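Local coordinates for proline dehydrogenase (Deinococcus radiodurans, PDB 4H6Q), which oxidises L-proline to delta-1-pyrroline-5-carboxylate with FAD as cofactor, passing the electrons to a quinone in the first step of proline breakdown to glutamate, at residues R143-F151 with V163-L171. Sequence-based numbering, arbitrary orientation.
Sequences RVDVTLEQF and VGTVLQSYL. With FAD (flavin-adenine dinucleotide), chain C.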
loop_
_atom_site.group_PDB
_atom_site.type_symbol
_atom_site.label_atom_id
_atom_site.label_comp_id
_atom_site.label_asym_id
_atom_site.label_seq_id
_atom_site.Cartn_x
_atom_site.Cartn_y
_atom_site.Cartn_z
ATOM N N ARG A 143 -12.177 -10.107 2.050
ATOM C CA ARG A 143 -12.475 -8.668 1.991
ATOM C C ARG A 143 -12.373 -8.114 0.571
ATOM O O ARG A 143 -12.579 -6.927 0.353
ATOM C CB ARG A 143 -11.559 -7.895 2.966
ATOM C CG ARG A 143 -12.000 -8.140 4.438
ATOM C CD ARG A 143 -11.052 -7.492 5.442
ATOM N NE ARG A 143 -11.532 -7.776 6.809
ATOM C CZ ARG A 143 -12.343 -6.991 7.513
ATOM N NH1 ARG A 143 -12.782 -5.836 7.012
ATOM N NH2 ARG A 143 -12.674 -7.344 8.739
ATOM N N VAL A 144 -12.022 -8.953 -0.411
ATOM C CA VAL A 144 -11.776 -8.454 -1.787
ATOM C C VAL A 144 -13.048 -7.898 -2.428
ATOM O O VAL A 144 -13.020 -6.773 -2.956
ATOM C CB VAL A 144 -11.166 -9.563 -2.699
ATOM C CG1 VAL A 144 -11.041 -9.046 -4.135
ATOM C CG2 VAL A 144 -9.822 -10.034 -2.151
ATOM N N ASP A 145 -14.176 -8.617 -2.363
ATOM C CA ASP A 145 -15.396 -8.116 -3.010
ATOM C C ASP A 145 -15.829 -6.776 -2.455
ATOM O O ASP A 145 -16.087 -5.823 -3.217
ATOM C CB ASP A 145 -16.532 -9.157 -2.888
ATOM C CG ASP A 145 -16.304 -10.353 -3.805
ATOM O OD1 ASP A 145 -16.329 -11.514 -3.358
ATOM O OD2 ASP A 145 -16.108 -10.137 -4.988
ATOM N N VAL A 146 -15.931 -6.662 -1.131
ATOM C CA VAL A 146 -16.355 -5.406 -0.538
ATOM C C VAL A 146 -15.340 -4.283 -0.793
ATOM O O VAL A 146 -15.723 -3.146 -1.079
ATOM C CB VAL A 146 -16.676 -5.520 1.002
ATOM C CG1 VAL A 146 -15.471 -5.947 1.857
ATOM C CG2 VAL A 146 -17.218 -4.211 1.528
ATOM N N THR A 147 -14.047 -4.583 -0.737
ATOM C CA THR A 147 -13.057 -3.534 -1.029
ATOM C C THR A 147 -13.179 -3.051 -2.477
ATOM O O THR A 147 -13.104 -1.843 -2.723
ATOM C CB THR A 147 -11.630 -4.024 -0.752
ATOM O OG1 THR A 147 -11.548 -4.378 0.636
ATOM C CG2 THR A 147 -10.565 -2.975 -1.063
ATOM N N LEU A 148 -13.369 -3.946 -3.439
ATOM C CA LEU A 148 -13.517 -3.520 -4.840
ATOM C C LEU A 148 -14.827 -2.765 -5.118
ATOM O O LEU A 148 -14.846 -1.815 -5.927
ATOM C CB LEU A 148 -13.346 -4.700 -5.816
ATOM C CG LEU A 148 -11.934 -5.306 -5.817
ATOM C CD1 LEU A 148 -11.855 -6.440 -6.846
ATOM C CD2 LEU A 148 -10.794 -4.292 -6.039
ATOM N N GLU A 149 -15.910 -3.143 -4.439
ATOM C CA GLU A 149 -17.161 -2.401 -4.502
ATOM C C GLU A 149 -16.986 -0.990 -3.938
ATOM O O GLU A 149 -17.398 0.020 -4.545
ATOM C CB GLU A 149 -18.255 -3.121 -3.732
ATOM N N GLN A 150 -16.362 -0.901 -2.761
ATOM C CA GLN A 150 -16.152 0.391 -2.120
ATOM C C GLN A 150 -15.176 1.253 -2.928
ATOM O O GLN A 150 -15.378 2.478 -3.073
ATOM C CB GLN A 150 -15.702 0.216 -0.685
ATOM C CG GLN A 150 -16.769 -0.408 0.207
ATOM C CD GLN A 150 -16.326 -0.679 1.634
ATOM O OE1 GLN A 150 -15.164 -0.941 1.909
ATOM N NE2 GLN A 150 -17.284 -0.605 2.561
ATOM N N PHE A 151 -14.139 0.625 -3.495
ATOM C CA PHE A 151 -13.229 1.341 -4.405
ATOM C C PHE A 151 -13.982 1.980 -5.572
ATOM O O PHE A 151 -13.807 3.186 -5.857
ATOM C CB PHE A 151 -12.134 0.416 -4.917
ATOM C CG PHE A 151 -11.244 1.066 -5.918
ATOM C CD1 PHE A 151 -10.419 2.150 -5.554
ATOM C CD2 PHE A 151 -11.199 0.594 -7.221
ATOM C CE1 PHE A 151 -9.610 2.765 -6.499
ATOM C CE2 PHE A 151 -10.367 1.215 -8.172
ATOM C CZ PHE A 151 -9.549 2.293 -7.807
ATOM N N VAL A 163 -7.862 8.231 -5.433
ATOM C CA VAL A 163 -7.977 6.975 -4.668
ATOM C C VAL A 163 -7.597 5.850 -5.585
ATOM O O VAL A 163 -7.999 5.831 -6.753
ATOM C CB VAL A 163 -9.389 6.787 -4.053
ATOM C CG1 VAL A 163 -10.520 6.816 -5.093
ATOM C CG2 VAL A 163 -9.467 5.528 -3.213
ATOM N N GLY A 164 -6.807 4.914 -5.060
ATOM C CA GLY A 164 -6.336 3.733 -5.759
ATOM C C GLY A 164 -6.526 2.487 -4.919
ATOM O O GLY A 164 -6.986 2.579 -3.761
ATOM N N THR A 165 -6.166 1.345 -5.476
ATOM C CA THR A 165 -6.220 0.111 -4.682
ATOM C C THR A 165 -5.108 -0.848 -5.125
ATOM O O THR A 165 -4.125 -0.380 -5.744
ATOM C CB THR A 165 -7.654 -0.511 -4.651
ATOM O OG1 THR A 165 -7.702 -1.532 -3.653
ATOM C CG2 THR A 165 -8.087 -1.113 -5.992
ATOM N N VAL A 166 -5.253 -2.118 -4.746
ATOM C CA VAL A 166 -4.198 -3.122 -4.850
ATOM C C VAL A 166 -4.819 -4.422 -5.373
ATOM O O VAL A 166 -5.953 -4.759 -4.992
ATOM C CB VAL A 166 -3.600 -3.427 -3.450
ATOM C CG1 VAL A 166 -2.551 -4.532 -3.520
ATOM C CG2 VAL A 166 -3.042 -2.126 -2.775
ATOM N N LEU A 167 -4.101 -5.142 -6.246
ATOM C CA LEU A 167 -4.492 -6.510 -6.607
ATOM C C LEU A 167 -3.335 -7.435 -6.355
ATOM O O LEU A 167 -2.142 -7.097 -6.624
ATOM C CB LEU A 167 -4.958 -6.647 -8.056
ATOM C CG LEU A 167 -6.253 -5.890 -8.363
ATOM C CD1 LEU A 167 -6.517 -5.876 -9.828
ATOM C CD2 LEU A 167 -7.457 -6.479 -7.629
ATOM N N GLN A 168 -3.694 -8.624 -5.860
ATOM C CA GLN A 168 -2.673 -9.609 -5.430
ATOM C C GLN A 168 -2.522 -10.711 -6.479
ATOM O O GLN A 168 -3.524 -11.416 -6.822
ATOM C CB GLN A 168 -3.049 -10.248 -4.077
ATOM C CG GLN A 168 -3.198 -9.243 -2.942
ATOM C CD GLN A 168 -4.288 -9.599 -1.983
ATOM O OE1 GLN A 168 -5.372 -10.005 -2.411
ATOM N NE2 GLN A 168 -4.069 -9.364 -0.704
ATOM N N SER A 169 -1.310 -10.921 -6.990
ATOM C CA SER A 169 -1.117 -11.880 -8.095
ATOM C C SER A 169 -1.285 -13.327 -7.672
ATOM O O SER A 169 -1.412 -14.214 -8.532
ATOM C CB SER A 169 0.249 -11.715 -8.768
ATOM O OG SER A 169 1.318 -12.278 -7.971
ATOM N N TYR A 170 -1.262 -13.627 -6.374
ATOM C CA TYR A 170 -1.461 -15.020 -5.981
ATOM C C TYR A 170 -2.897 -15.483 -6.098
ATOM O O TYR A 170 -3.148 -16.702 -6.068
ATOM C CB TYR A 170 -0.827 -15.366 -4.614
ATOM C CG TYR A 170 -1.396 -14.754 -3.326
ATOM C CD1 TYR A 170 -0.758 -15.028 -2.105
ATOM C CD2 TYR A 170 -2.481 -13.863 -3.297
ATOM C CE1 TYR A 170 -1.213 -14.492 -0.878
ATOM C CE2 TYR A 170 -2.930 -13.298 -2.087
ATOM C CZ TYR A 170 -2.280 -13.606 -0.886
ATOM O OH TYR A 170 -2.722 -13.044 0.294
ATOM N N LEU A 171 -3.856 -14.572 -6.269
ATOM C CA LEU A 171 -5.280 -14.991 -6.344
ATOM C C LEU A 171 -5.710 -15.312 -7.774
ATOM O O LEU A 171 -5.452 -14.532 -8.699
ATOM C CB LEU A 171 -6.217 -13.909 -5.798
ATOM C CG LEU A 171 -6.079 -13.495 -4.331
ATOM C CD1 LEU A 171 -7.256 -12.587 -3.923
ATOM C CD2 LEU A 171 -6.000 -14.681 -3.394
HETATM P PA FAD C . 9.383 -12.294 -2.769
HETATM O O1A FAD C . 9.359 -13.292 -3.930
HETATM O O2A FAD C . 8.704 -12.674 -1.517
HETATM O O5B FAD C . 10.754 -11.838 -2.358
HETATM C C5B FAD C . 11.660 -11.347 -3.333
HETATM C C4B FAD C . 12.996 -10.937 -2.750
HETATM O O4B FAD C . 12.810 -9.699 -2.101
HETATM C C3B FAD C . 13.504 -11.837 -1.682
HETATM O O3B FAD C . 14.179 -12.992 -2.153
HETATM C C2B FAD C . 14.366 -10.905 -0.919
HETATM O O2B FAD C . 15.561 -10.602 -1.606
HETATM C C1B FAD C . 13.509 -9.681 -0.890
HETATM N N9A FAD C . 12.555 -9.650 0.219
HETATM C C8A FAD C . 11.166 -9.599 0.122
HETATM N N7A FAD C . 10.588 -9.572 1.323
HETATM C C5A FAD C . 11.618 -9.568 2.259
HETATM C C6A FAD C . 11.656 -9.554 3.641
HETATM N N6A FAD C . 10.462 -9.501 4.422
HETATM N N1A FAD C . 12.856 -9.577 4.243
HETATM C C2A FAD C . 14.009 -9.612 3.545
HETATM N N3A FAD C . 14.034 -9.635 2.203
HETATM C C4A FAD C . 12.866 -9.601 1.571
HETATM N N1 FAD C . 0.385 -7.523 -0.265
HETATM C C2 FAD C . -0.939 -7.525 0.048
HETATM O O2 FAD C . -1.521 -8.695 0.156
HETATM N N3 FAD C . -1.661 -6.377 0.228
HETATM C C4 FAD C . -1.067 -5.126 0.106
HETATM O O4 FAD C . -1.791 -4.006 0.305
HETATM C C4X FAD C . 0.359 -5.068 -0.223
HETATM N N5 FAD C . 1.000 -3.863 -0.358
HETATM C C5X FAD C . 2.331 -3.888 -0.708
HETATM C C6 FAD C . 3.015 -2.671 -0.864
HETATM C C7 FAD C . 4.379 -2.670 -1.253
HETATM C C7M FAD C . 5.124 -1.348 -1.426
HETATM C C8 FAD C . 5.029 -3.908 -1.476
HETATM C C8M FAD C . 6.474 -3.952 -1.896
HETATM C C9 FAD C . 4.346 -5.118 -1.282
HETATM C C9A FAD C . 3.012 -5.111 -0.923
HETATM N N10 FAD C . 2.346 -6.343 -0.771
HETATM C C10 FAD C . 1.021 -6.326 -0.411
HETATM C "C1'" FAD C . 2.997 -7.618 -1.024
HETATM C "C2'" FAD C . 3.501 -8.378 0.163
HETATM O "O2'" FAD C . 3.878 -7.402 1.126
HETATM C "C3'" FAD C . 4.499 -9.289 -0.594
HETATM O "O3'" FAD C . 4.029 -10.567 -0.902
HETATM C "C4'" FAD C . 5.883 -9.368 -0.081
HETATM O "O4'" FAD C . 6.347 -8.065 -0.105
HETATM C "C5'" FAD C . 6.691 -10.267 -1.006
HETATM O "O5'" FAD C . 7.833 -9.579 -1.411
HETATM P P FAD C . 8.302 -9.511 -2.931
HETATM O O1P FAD C . 7.259 -9.139 -4.028
HETATM O O2P FAD C . 9.644 -8.738 -2.824
HETATM O O3P FAD C . 8.839 -10.983 -3.320
#
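In the beta-alpha-beta unit formed by strand 133-136, helix 144-158 and strand 163-168 of the barrel, Phe151 and Thr165 make the most extensive contact between the helix and the strand that follows it. The axes of 144-151 and 163-168 run nearly antiparallel, at 155°, and approach to 9.6 Å. With its CG anti to the backbone N (chi1 176°), Phe151 drops its ring onto the strand. Thr165 CG2 sits over the middle of one face in a CH-pi contact, 3.7 Å from the centroid of the Phe151 ring, while Val163 O lies at the ring edge, 3.5 Å from Phe151 CE1. Val163 CG2 adds an apolar touch near Phe151 CD1. Replacing the ring by the methyl of an alanine is likely to leave the Thr165 methyl without its aromatic cover and open a gap between helix and strand beside Val163. Thr165 OG1 is turned anti to its own N and is hydrogen-bonded to Leu136 O of the preceding strand, so this one residue meets the helix through its methyl and a barrel neighbour through its hydroxyl. One turn back in the helix, Leu148 CD2 reaches Leu167 CD2 at 4.3 Å and also borders the Thr165 methyl. At the start of the helix, Val144 CG2 and Leu171 CD1 meet tip to tip, 4.0 Å apart. Arg143 O takes two bonds from opposite faces of its plane, from Thr147 N and from Thr147 OG1 (2.8 Å). Beyond this apolar layer, Gln168 NE2 gives FAD O2 an almost straight hydrogen bond of 2.8 Å (172°), and it also bonds to Glu139 O. Helix packed outside and flavin held at the C-terminal strand end are characteristic of the proline dehydrogenase beta8-alpha8 barrel.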